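Pertussis toxin-like subunit ArtA (Escherichia coli, PDB 4Z9D) binds NAD and is probably the ADP-ribosyltransferase subunit of a pertussis-like AB5 toxin that inhibits trimeric G proteins. Local coordinates at residues R24-H35 and C41-A52; N85-P93 and D116-I125. The protein carries 2 engineered substitutions. All blocks are in the same frame, centred on the assembly; numbering follows the deposited sequence.

Interaction 1 of 2, residues R24-H35 and C41-A52; sequences RSHGFNRNLQQH and CAAGSRDSAFIA. With NAD (nicotinamide-adenine-dinucleotide), chain F.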
# COMPACT_ATOMS: atom_id res chain seq x y z
N ARG A 24 4.12 -8.71 -4.71
CA ARG A 24 3.12 -9.28 -5.62
C ARG A 24 1.78 -9.39 -4.91
O ARG A 24 1.72 -9.70 -3.72
CB ARG A 24 3.58 -10.66 -6.14
CG ARG A 24 2.55 -11.34 -7.05
CD ARG A 24 3.18 -12.44 -7.93
NE ARG A 24 4.19 -11.94 -8.85
CZ ARG A 24 3.95 -11.35 -10.03
NH1 ARG A 24 4.97 -10.94 -10.77
NH2 ARG A 24 2.71 -11.16 -10.46
N SER A 25 0.69 -9.12 -5.63
CA SER A 25 -0.64 -9.16 -5.03
C SER A 25 -1.01 -10.58 -4.66
O SER A 25 -0.38 -11.53 -5.13
CB SER A 25 -1.69 -8.60 -5.98
OG SER A 25 -1.73 -9.36 -7.19
N HIS A 26 -2.02 -10.74 -3.82
CA HIS A 26 -2.53 -12.07 -3.46
C HIS A 26 -3.11 -12.80 -4.67
O HIS A 26 -2.91 -14.00 -4.85
CB HIS A 26 -3.60 -11.97 -2.38
CG HIS A 26 -3.08 -11.53 -1.05
ND1 HIS A 26 -2.40 -12.38 -0.21
CD2 HIS A 26 -3.17 -10.35 -0.40
CE1 HIS A 26 -2.07 -11.73 0.90
NE2 HIS A 26 -2.53 -10.50 0.81
N GLY A 27 -3.85 -12.07 -5.50
CA GLY A 27 -4.51 -12.69 -6.63
C GLY A 27 -4.86 -11.74 -7.73
O GLY A 27 -4.08 -10.84 -8.05
N PHE A 28 -6.06 -11.92 -8.30
CA PHE A 28 -6.46 -11.13 -9.47
C PHE A 28 -7.84 -10.51 -9.31
O PHE A 28 -8.42 -10.03 -10.28
CB PHE A 28 -6.43 -12.01 -10.73
CG PHE A 28 -5.07 -12.56 -11.04
CD1 PHE A 28 -4.16 -11.83 -11.78
CD2 PHE A 28 -4.69 -13.80 -10.55
CE1 PHE A 28 -2.90 -12.33 -12.05
CE2 PHE A 28 -3.43 -14.32 -10.81
CZ PHE A 28 -2.53 -13.59 -11.56
N ASN A 29 -8.35 -10.50 -8.08
CA ASN A 29 -9.67 -9.95 -7.77
C ASN A 29 -9.67 -8.42 -7.78
O ASN A 29 -9.17 -7.79 -6.84
CB ASN A 29 -10.13 -10.46 -6.39
CG ASN A 29 -11.48 -9.88 -5.94
OD1 ASN A 29 -12.12 -9.10 -6.65
ND2 ASN A 29 -11.90 -10.26 -4.73
N ARG A 30 -10.28 -7.83 -8.81
CA ARG A 30 -10.31 -6.37 -8.92
C ARG A 30 -11.57 -5.70 -8.35
O ARG A 30 -12.01 -4.66 -8.84
CB ARG A 30 -10.11 -5.96 -10.40
CG ARG A 30 -8.66 -6.08 -10.85
CD ARG A 30 -8.43 -5.73 -12.32
NE ARG A 30 -7.06 -6.04 -12.69
CZ ARG A 30 -6.20 -5.17 -13.22
NH1 ARG A 30 -4.97 -5.57 -13.50
NH2 ARG A 30 -6.57 -3.92 -13.49
N ASN A 31 -12.15 -6.29 -7.31
CA ASN A 31 -13.21 -5.62 -6.55
C ASN A 31 -12.56 -4.63 -5.60
O ASN A 31 -12.06 -5.02 -4.54
CB ASN A 31 -14.07 -6.63 -5.78
CG ASN A 31 -15.27 -5.97 -5.09
OD1 ASN A 31 -15.18 -4.88 -4.53
ND2 ASN A 31 -16.42 -6.64 -5.15
N LEU A 32 -12.55 -3.35 -5.99
CA LEU A 32 -11.82 -2.34 -5.23
C LEU A 32 -12.41 -2.12 -3.83
O LEU A 32 -11.67 -1.96 -2.87
CB LEU A 32 -11.80 -1.00 -6.00
CG LEU A 32 -10.95 0.15 -5.42
CD1 LEU A 32 -9.48 -0.22 -5.37
CD2 LEU A 32 -11.14 1.42 -6.23
N GLN A 33 -13.73 -2.13 -3.71
CA GLN A 33 -14.33 -1.91 -2.39
C GLN A 33 -13.94 -3.02 -1.41
O GLN A 33 -13.70 -2.76 -0.24
CB GLN A 33 -15.84 -1.79 -2.49
CG GLN A 33 -16.43 -1.14 -1.24
CD GLN A 33 -17.77 -0.49 -1.48
OE1 GLN A 33 -18.45 -0.06 -0.54
NE2 GLN A 33 -18.16 -0.40 -2.74
N GLN A 34 -13.93 -4.25 -1.91
CA GLN A 34 -13.46 -5.41 -1.16
C GLN A 34 -12.03 -5.20 -0.66
O GLN A 34 -11.71 -5.45 0.50
CB GLN A 34 -13.52 -6.64 -2.06
CG GLN A 34 -13.97 -7.91 -1.42
CD GLN A 34 -14.49 -8.88 -2.46
OE1 GLN A 34 -13.73 -9.64 -3.04
NE2 GLN A 34 -15.80 -8.83 -2.72
N HIS A 35 -11.16 -4.77 -1.56
CA HIS A 35 -9.78 -4.52 -1.18
C HIS A 35 -9.67 -3.43 -0.10
O HIS A 35 -8.98 -3.61 0.91
CB HIS A 35 -8.97 -4.12 -2.40
CG HIS A 35 -7.59 -3.65 -2.06
ND1 HIS A 35 -6.55 -4.51 -1.77
CD2 HIS A 35 -7.10 -2.39 -1.90
CE1 HIS A 35 -5.47 -3.81 -1.47
NE2 HIS A 35 -5.77 -2.53 -1.56
N CYS A 41 -7.81 -9.15 1.40
CA CYS A 41 -6.40 -9.14 1.75
C CYS A 41 -6.11 -10.27 2.73
O CYS A 41 -6.91 -11.21 2.86
CB CYS A 41 -6.00 -7.79 2.34
SG CYS A 41 -6.06 -6.47 1.10
N ALA A 42 -4.99 -10.17 3.44
CA ALA A 42 -4.49 -11.29 4.24
C ALA A 42 -5.50 -11.80 5.27
O ALA A 42 -5.57 -13.00 5.54
CB ALA A 42 -3.21 -10.89 4.94
N ALA A 43 -6.32 -10.91 5.82
CA ALA A 43 -7.28 -11.34 6.83
C ALA A 43 -8.59 -11.81 6.22
O ALA A 43 -9.53 -12.17 6.94
CB ALA A 43 -7.55 -10.21 7.80
N GLY A 44 -8.67 -11.82 4.89
CA GLY A 44 -9.91 -12.16 4.20
C GLY A 44 -9.77 -13.25 3.17
O GLY A 44 -9.19 -14.30 3.45
N SER A 45 -10.28 -13.01 1.96
CA SER A 45 -10.25 -14.02 0.90
C SER A 45 -8.87 -14.18 0.26
O SER A 45 -8.65 -15.11 -0.51
CB SER A 45 -11.28 -13.69 -0.18
OG SER A 45 -11.03 -12.43 -0.77
N ARG A 46 -7.95 -13.28 0.58
CA ARG A 46 -6.56 -13.38 0.13
C ARG A 46 -6.44 -13.58 -1.38
O ARG A 46 -5.73 -14.48 -1.85
CB ARG A 46 -5.87 -14.53 0.86
CG ARG A 46 -6.02 -14.44 2.37
CD ARG A 46 -5.31 -15.56 3.09
NE ARG A 46 -4.75 -15.09 4.36
CZ ARG A 46 -3.49 -14.70 4.55
NH1 ARG A 46 -2.63 -14.71 3.54
NH2 ARG A 46 -3.10 -14.30 5.75
N ASP A 47 -7.15 -12.76 -2.14
CA ASP A 47 -7.05 -12.82 -3.59
C ASP A 47 -7.05 -11.45 -4.25
O ASP A 47 -7.22 -11.34 -5.45
CB ASP A 47 -8.17 -13.68 -4.18
CG ASP A 47 -9.55 -13.16 -3.83
OD1 ASP A 47 -9.65 -12.13 -3.15
OD2 ASP A 47 -10.55 -13.78 -4.29
N SER A 48 -6.87 -10.40 -3.45
CA SER A 48 -6.85 -9.03 -3.97
C SER A 48 -5.90 -8.85 -5.15
O SER A 48 -4.78 -9.38 -5.15
CB SER A 48 -6.47 -8.05 -2.87
OG SER A 48 -6.40 -6.73 -3.40
N ALA A 49 -6.34 -8.09 -6.15
CA ALA A 49 -5.51 -7.78 -7.30
C ALA A 49 -4.51 -6.69 -6.97
O ALA A 49 -3.58 -6.43 -7.73
CB ALA A 49 -6.35 -7.34 -8.47
N PHE A 50 -4.72 -6.04 -5.84
CA PHE A 50 -4.05 -4.78 -5.57
C PHE A 50 -3.02 -4.89 -4.44
O PHE A 50 -3.18 -5.68 -3.51
CB PHE A 50 -5.08 -3.70 -5.23
CG PHE A 50 -6.21 -3.59 -6.22
CD1 PHE A 50 -5.98 -3.02 -7.47
CD2 PHE A 50 -7.48 -4.04 -5.91
CE1 PHE A 50 -7.02 -2.90 -8.40
CE2 PHE A 50 -8.53 -3.92 -6.83
CZ PHE A 50 -8.29 -3.35 -8.08
N ILE A 51 -1.99 -4.05 -4.52
CA ILE A 51 -0.98 -3.93 -3.46
C ILE A 51 -1.12 -2.54 -2.86
O ILE A 51 -0.93 -1.54 -3.55
CB ILE A 51 0.44 -4.14 -4.00
CG1 ILE A 51 0.56 -5.50 -4.70
CG2 ILE A 51 1.48 -4.00 -2.88
CD1 ILE A 51 1.75 -5.60 -5.66
N ALA A 52 -1.47 -2.46 -1.58
CA ALA A 52 -1.78 -1.18 -0.95
C ALA A 52 -0.53 -0.38 -0.64
O ALA A 52 0.46 -0.92 -0.16
CB ALA A 52 -2.57 -1.41 0.33
PA NAD F . -1.75 -7.44 2.72
O1A NAD F . -1.26 -6.93 1.41
O2A NAD F . -2.55 -8.69 2.77
O5B NAD F . -0.44 -7.58 3.69
C5B NAD F . -0.47 -8.13 5.02
C4B NAD F . 0.66 -9.17 5.12
O4B NAD F . 0.38 -10.32 4.26
C3B NAD F . 1.92 -8.59 4.54
O3B NAD F . 2.53 -7.72 5.54
C2B NAD F . 2.71 -9.86 4.37
O2B NAD F . 2.95 -10.40 5.66
C1B NAD F . 1.65 -10.75 3.70
N9A NAD F . 1.43 -10.64 2.22
C8A NAD F . 0.88 -9.71 1.44
N7A NAD F . 0.92 -10.15 0.18
C5A NAD F . 1.47 -11.36 0.17
C6A NAD F . 1.74 -12.23 -0.82
N6A NAD F . 1.40 -11.86 -2.05
N1A NAD F . 2.32 -13.42 -0.59
C2A NAD F . 2.65 -13.75 0.72
N3A NAD F . 2.37 -12.83 1.74
C4A NAD F . 1.78 -11.66 1.44
O3 NAD F . -2.59 -6.32 3.44
PN NAD F . -2.11 -4.77 3.54
O1N NAD F . -1.39 -4.35 2.31
O2N NAD F . -1.51 -4.55 4.88
O5D NAD F . -3.55 -4.08 3.48
C5D NAD F . -4.60 -4.42 4.39
C4D NAD F . -5.55 -3.23 4.55
O4D NAD F . -4.68 -2.09 4.87
C3D NAD F . -6.25 -2.89 3.22
O3D NAD F . -7.51 -2.24 3.46
C2D NAD F . -5.28 -1.87 2.67
O2D NAD F . -5.89 -1.05 1.65
C1D NAD F . -4.92 -1.05 3.91
N1N NAD F . -3.68 -0.24 3.64
C2N NAD F . -2.39 -0.80 3.86
C3N NAD F . -1.22 -0.10 3.58
C7N NAD F . 0.05 -0.66 3.82
O7N NAD F . 1.11 0.16 3.80
N7N NAD F . 0.13 -1.96 4.11
C4N NAD F . -1.33 1.19 3.06
C5N NAD F . -2.58 1.76 2.84
C6N NAD F . -3.76 1.06 3.11
O HOH W 1 -2.63 -8.16 -2.62
O HOH W 2 -3.37 -8.68 -9.82
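The imidazole of His35 has Phe50 CB over the centre of one face, a CH-pi contact, while Ala52 CB lies at its edge. The Phe50 ring turns an edge toward the His35 face, T-shaped, with planes at 66°. Leu32 CD1 covers one face of Phe50 near the rim, 4.1 Å from CE2, and Ala49 CB covers the opposite face over its centre. His35 ND1 shares a hydrogen bond of 2.8 Å with Ser48 OG, and either atom could be the donor. With chi1 at 178° the Ser48 hydroxyl is swung away from its own N, to where Phe50 N also reaches it and donates, closing an ST turn.

The His26 ring is sandwiched between Arg46 CA and adenine N7A of NAD. At its edge, in plane, NE2 donates a straight bond (169°) to phosphate oxygen O2A, 2.7 Å away; Ala42 N grips the same oxygen. These residues form part of the NAD pocket; Arg9, Val10, Ser12 and Tyr67 also hydrogen-bond the dinucleotide.

The backbones join around a single bridge between Asn29 and Ser48: Asn29 N donates to Asp47 O (3.0 Å) and Ala49 N to Asn29 O (2.9 Å), while Gly27 N reaches Ser48 O.

Leu32 leans on helix 92-100, Phe50 and His35 touch strand 118-122, and Ile51 meets strand 124-125, while Arg24 forms a salt bridge with Glu123.

Interaction 2 of 2, residues N85-P93 and D116-I125; sequences NNIFYPIQP and DNDIVAVEHI. Engineered in segment 116-125: Asp116 (natural residue Gln), Asp118 (natural residue Glu).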
# COMPACT_ATOMS: atom_id res chain seq x y z
N ASN A 85 4.86 4.41 -10.48
CA ASN A 85 4.78 4.63 -11.92
C ASN A 85 3.38 4.26 -12.41
O ASN A 85 2.44 4.31 -11.62
CB ASN A 85 5.88 3.85 -12.67
CG ASN A 85 5.85 2.37 -12.40
OD1 ASN A 85 4.86 1.81 -11.93
ND2 ASN A 85 6.97 1.70 -12.72
N ASN A 86 3.21 3.94 -13.69
CA ASN A 86 1.87 3.77 -14.25
C ASN A 86 1.15 2.50 -13.76
O ASN A 86 0.00 2.26 -14.09
CB ASN A 86 1.91 3.78 -15.78
CG ASN A 86 2.17 5.16 -16.37
OD1 ASN A 86 2.34 5.29 -17.58
ND2 ASN A 86 2.17 6.20 -15.52
N ILE A 87 1.86 1.71 -12.97
CA ILE A 87 1.31 0.53 -12.30
C ILE A 87 0.46 0.94 -11.09
O ILE A 87 -0.40 0.19 -10.63
CB ILE A 87 2.49 -0.39 -11.81
CG1 ILE A 87 3.39 -0.80 -12.98
CG2 ILE A 87 2.00 -1.61 -11.02
CD1 ILE A 87 4.63 -1.57 -12.55
N PHE A 88 0.67 2.18 -10.64
CA PHE A 88 0.05 2.72 -9.43
C PHE A 88 -1.11 3.63 -9.79
O PHE A 88 -1.02 4.43 -10.72
CB PHE A 88 1.08 3.50 -8.60
CG PHE A 88 2.21 2.66 -8.06
CD1 PHE A 88 3.16 2.11 -8.92
CD2 PHE A 88 2.33 2.44 -6.69
CE1 PHE A 88 4.21 1.36 -8.43
CE2 PHE A 88 3.39 1.68 -6.19
CZ PHE A 88 4.33 1.14 -7.06
N TYR A 89 -2.20 3.51 -9.05
CA TYR A 89 -3.41 4.32 -9.26
C TYR A 89 -3.87 4.94 -7.95
O TYR A 89 -4.05 4.23 -6.98
CB TYR A 89 -4.56 3.47 -9.81
CG TYR A 89 -4.36 2.90 -11.19
CD1 TYR A 89 -3.59 1.76 -11.39
CD2 TYR A 89 -5.01 3.46 -12.29
CE1 TYR A 89 -3.42 1.22 -12.66
CE2 TYR A 89 -4.85 2.92 -13.56
CZ TYR A 89 -4.06 1.81 -13.74
OH TYR A 89 -3.92 1.29 -15.00
N PRO A 90 -4.05 6.27 -7.92
CA PRO A 90 -4.80 6.85 -6.80
C PRO A 90 -6.23 6.31 -6.84
O PRO A 90 -6.75 6.11 -7.93
CB PRO A 90 -4.76 8.36 -7.08
CG PRO A 90 -3.67 8.54 -8.09
CD PRO A 90 -3.67 7.28 -8.91
N ILE A 91 -6.87 6.10 -5.69
CA ILE A 91 -8.15 5.40 -5.73
C ILE A 91 -9.34 6.28 -6.13
O ILE A 91 -10.36 5.78 -6.58
CB ILE A 91 -8.48 4.72 -4.38
CG1 ILE A 91 -8.60 5.74 -3.25
CG2 ILE A 91 -7.42 3.67 -4.03
CD1 ILE A 91 -9.00 5.11 -1.94
N GLN A 92 -9.21 7.59 -6.00
CA GLN A 92 -10.36 8.48 -6.16
C GLN A 92 -11.08 8.41 -7.53
O GLN A 92 -12.31 8.37 -7.56
CB GLN A 92 -9.93 9.92 -5.86
CG GLN A 92 -11.04 10.93 -5.87
CD GLN A 92 -10.54 12.32 -5.48
OE1 GLN A 92 -10.47 12.65 -4.29
NE2 GLN A 92 -10.19 13.13 -6.47
N PRO A 93 -10.34 8.42 -8.66
CA PRO A 93 -11.05 8.32 -9.94
C PRO A 93 -11.86 7.03 -10.06
O PRO A 93 -12.93 7.01 -10.69
CB PRO A 93 -9.93 8.35 -10.98
CG PRO A 93 -8.83 9.10 -10.29
CD PRO A 93 -8.90 8.64 -8.86
N ASP A 116 -7.34 11.19 1.08
CA ASP A 116 -6.90 10.88 -0.28
C ASP A 116 -5.43 10.49 -0.45
O ASP A 116 -4.81 10.82 -1.46
CB ASP A 116 -7.17 12.09 -1.19
CG ASP A 116 -8.64 12.41 -1.31
OD1 ASP A 116 -9.47 11.50 -1.12
OD2 ASP A 116 -8.95 13.59 -1.58
N ASN A 117 -4.89 9.74 0.50
CA ASN A 117 -3.50 9.29 0.38
C ASN A 117 -3.36 7.86 -0.12
O ASN A 117 -2.24 7.38 -0.32
CB ASN A 117 -2.81 9.42 1.73
CG ASN A 117 -2.77 10.85 2.21
OD1 ASN A 117 -2.50 11.76 1.43
ND2 ASN A 117 -3.10 11.06 3.48
N ASP A 118 -4.48 7.18 -0.34
CA ASP A 118 -4.41 5.79 -0.80
C ASP A 118 -4.07 5.67 -2.27
O ASP A 118 -4.67 6.34 -3.11
CB ASP A 118 -5.72 5.06 -0.53
CG ASP A 118 -6.01 4.92 0.95
OD1 ASP A 118 -5.38 4.04 1.58
OD2 ASP A 118 -6.87 5.67 1.48
N ILE A 119 -3.12 4.79 -2.55
CA ILE A 119 -2.71 4.48 -3.92
C ILE A 119 -2.55 2.97 -4.00
O ILE A 119 -1.97 2.36 -3.10
CB ILE A 119 -1.42 5.20 -4.31
CG1 ILE A 119 -1.69 6.70 -4.48
CG2 ILE A 119 -0.86 4.64 -5.61
CD1 ILE A 119 -0.48 7.50 -4.81
N VAL A 120 -3.10 2.33 -5.03
CA VAL A 120 -2.89 0.90 -5.17
C VAL A 120 -2.04 0.60 -6.39
O VAL A 120 -2.17 1.28 -7.41
CB VAL A 120 -4.22 0.11 -5.28
CG1 VAL A 120 -5.05 0.27 -4.00
CG2 VAL A 120 -5.03 0.58 -6.47
N ALA A 121 -1.19 -0.42 -6.29
CA ALA A 121 -0.47 -0.92 -7.45
C ALA A 121 -1.16 -2.17 -7.90
O ALA A 121 -1.65 -2.96 -7.08
CB ALA A 121 0.97 -1.21 -7.11
N VAL A 122 -1.20 -2.38 -9.20
CA VAL A 122 -1.86 -3.58 -9.70
C VAL A 122 -0.85 -4.71 -9.96
O VAL A 122 0.15 -4.52 -10.65
CB VAL A 122 -2.70 -3.27 -10.97
CG1 VAL A 122 -3.83 -2.32 -10.62
CG2 VAL A 122 -1.83 -2.70 -12.09
N GLU A 123 -1.15 -5.87 -9.39
CA GLU A 123 -0.41 -7.13 -9.60
C GLU A 123 1.00 -7.19 -8.99
O GLU A 123 1.30 -8.10 -8.21
CB GLU A 123 -0.32 -7.48 -11.10
CG GLU A 123 0.07 -8.96 -11.31
CD GLU A 123 0.43 -9.34 -12.75
OE1 GLU A 123 -0.19 -8.83 -13.71
OE2 GLU A 123 1.37 -10.14 -12.92
N HIS A 124 1.87 -6.25 -9.34
CA HIS A 124 3.30 -6.43 -9.02
C HIS A 124 4.06 -5.12 -9.00
O HIS A 124 4.00 -4.36 -9.96
CB HIS A 124 3.95 -7.38 -10.04
CG HIS A 124 5.42 -7.57 -9.86
ND1 HIS A 124 5.98 -8.01 -8.67
CD2 HIS A 124 6.46 -7.39 -10.71
CE1 HIS A 124 7.29 -8.07 -8.80
NE2 HIS A 124 7.61 -7.70 -10.02
N ILE A 125 4.77 -4.87 -7.91
CA ILE A 125 5.77 -3.81 -7.84
C ILE A 125 7.16 -4.43 -7.91
O ILE A 125 7.55 -5.15 -7.01
CB ILE A 125 5.65 -3.02 -6.52
CG1 ILE A 125 4.25 -2.42 -6.38
CG2 ILE A 125 6.75 -1.93 -6.42
CD1 ILE A 125 3.97 -1.90 -4.95
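Phe88 can be followed from CB outward, away from the sheet, on the face it shares with Ala121 and Ile119. Its CB rests on Ile119 CG2 at 3.7 Å, and that methyl then lies near the ring plane, beside the CD2 edge. CD2 and CE2 flank Ala121, whose CB faces the centre of one ring face in a CH-pi contact, 3.9 Å from the centroid and 12° off the normal. Farther out, CE2 approaches Ile125 CD1, and CZ ends against Ile125 CG1 at 3.6 Å, the isoleucine crossing the phenylalanine at about a right angle. With CG anti to the carbonyl carbon (chi1 -64°), the ring stands up from the sheet beside the Ala121 methyl, and its far end reaches Ile125.

The backbones form a short antiparallel pairing. Tyr89 and Val120 are its hydrogen-bonded pair: Tyr89 N donates to Val120 O at 2.8 Å, and Val120 N returns a bond of 2.9 Å to Tyr89 O. Phe88 with Ala121 and Pro90 with Ile119 are non-hydrogen-bonded pairs. Val122 N extends the pairing to Ile87 O at 3.0 Å, whereas Ile91 N makes only a weak bond to Asp118 O at the other end.

Pro90 lies on the Phe88 face too; Tyr89 and Val120 occupy the other, where Val122 CG1 lies obliquely to the tyrosine ring. Ile91 CD1 packs on CB of Asp118, engineered in place of the natural glutamate; this aspartate touches NAD.

Strand 118-122 is the middle strand of its three-stranded sheet, between 88-90 and 50-54, with Ile119 O accepting from Thr53 OG1. Val7 of strand 6-11 packs on Phe88 and Ile119, while Phe50 meets Val120 and Val122.

In the fold
Interactions 1 and 2 meet at the three-stranded sheet: interaction 1 contributes the start of strand 50-54, and interaction 2 strands 118-122 and 88-90. Their centres lie about 13 Å apart, and two probable backbone hydrogen bonds join them, Ile51 N to Ala121 O and Ser25 N to Glu123 O. Both are partly buried, with interaction 2 nearer the chain centre, about 8 Å against 11 Å. Interaction 1 is built largely from loops and is rich in polar groups, waters and ligand contacts, supplying seven residues of the NAD pocket. Interaction 2 is regular antiparallel backbone pairing with mainly apolar side chains packed on both faces, and brings one pocket residue, the engineered Asp118.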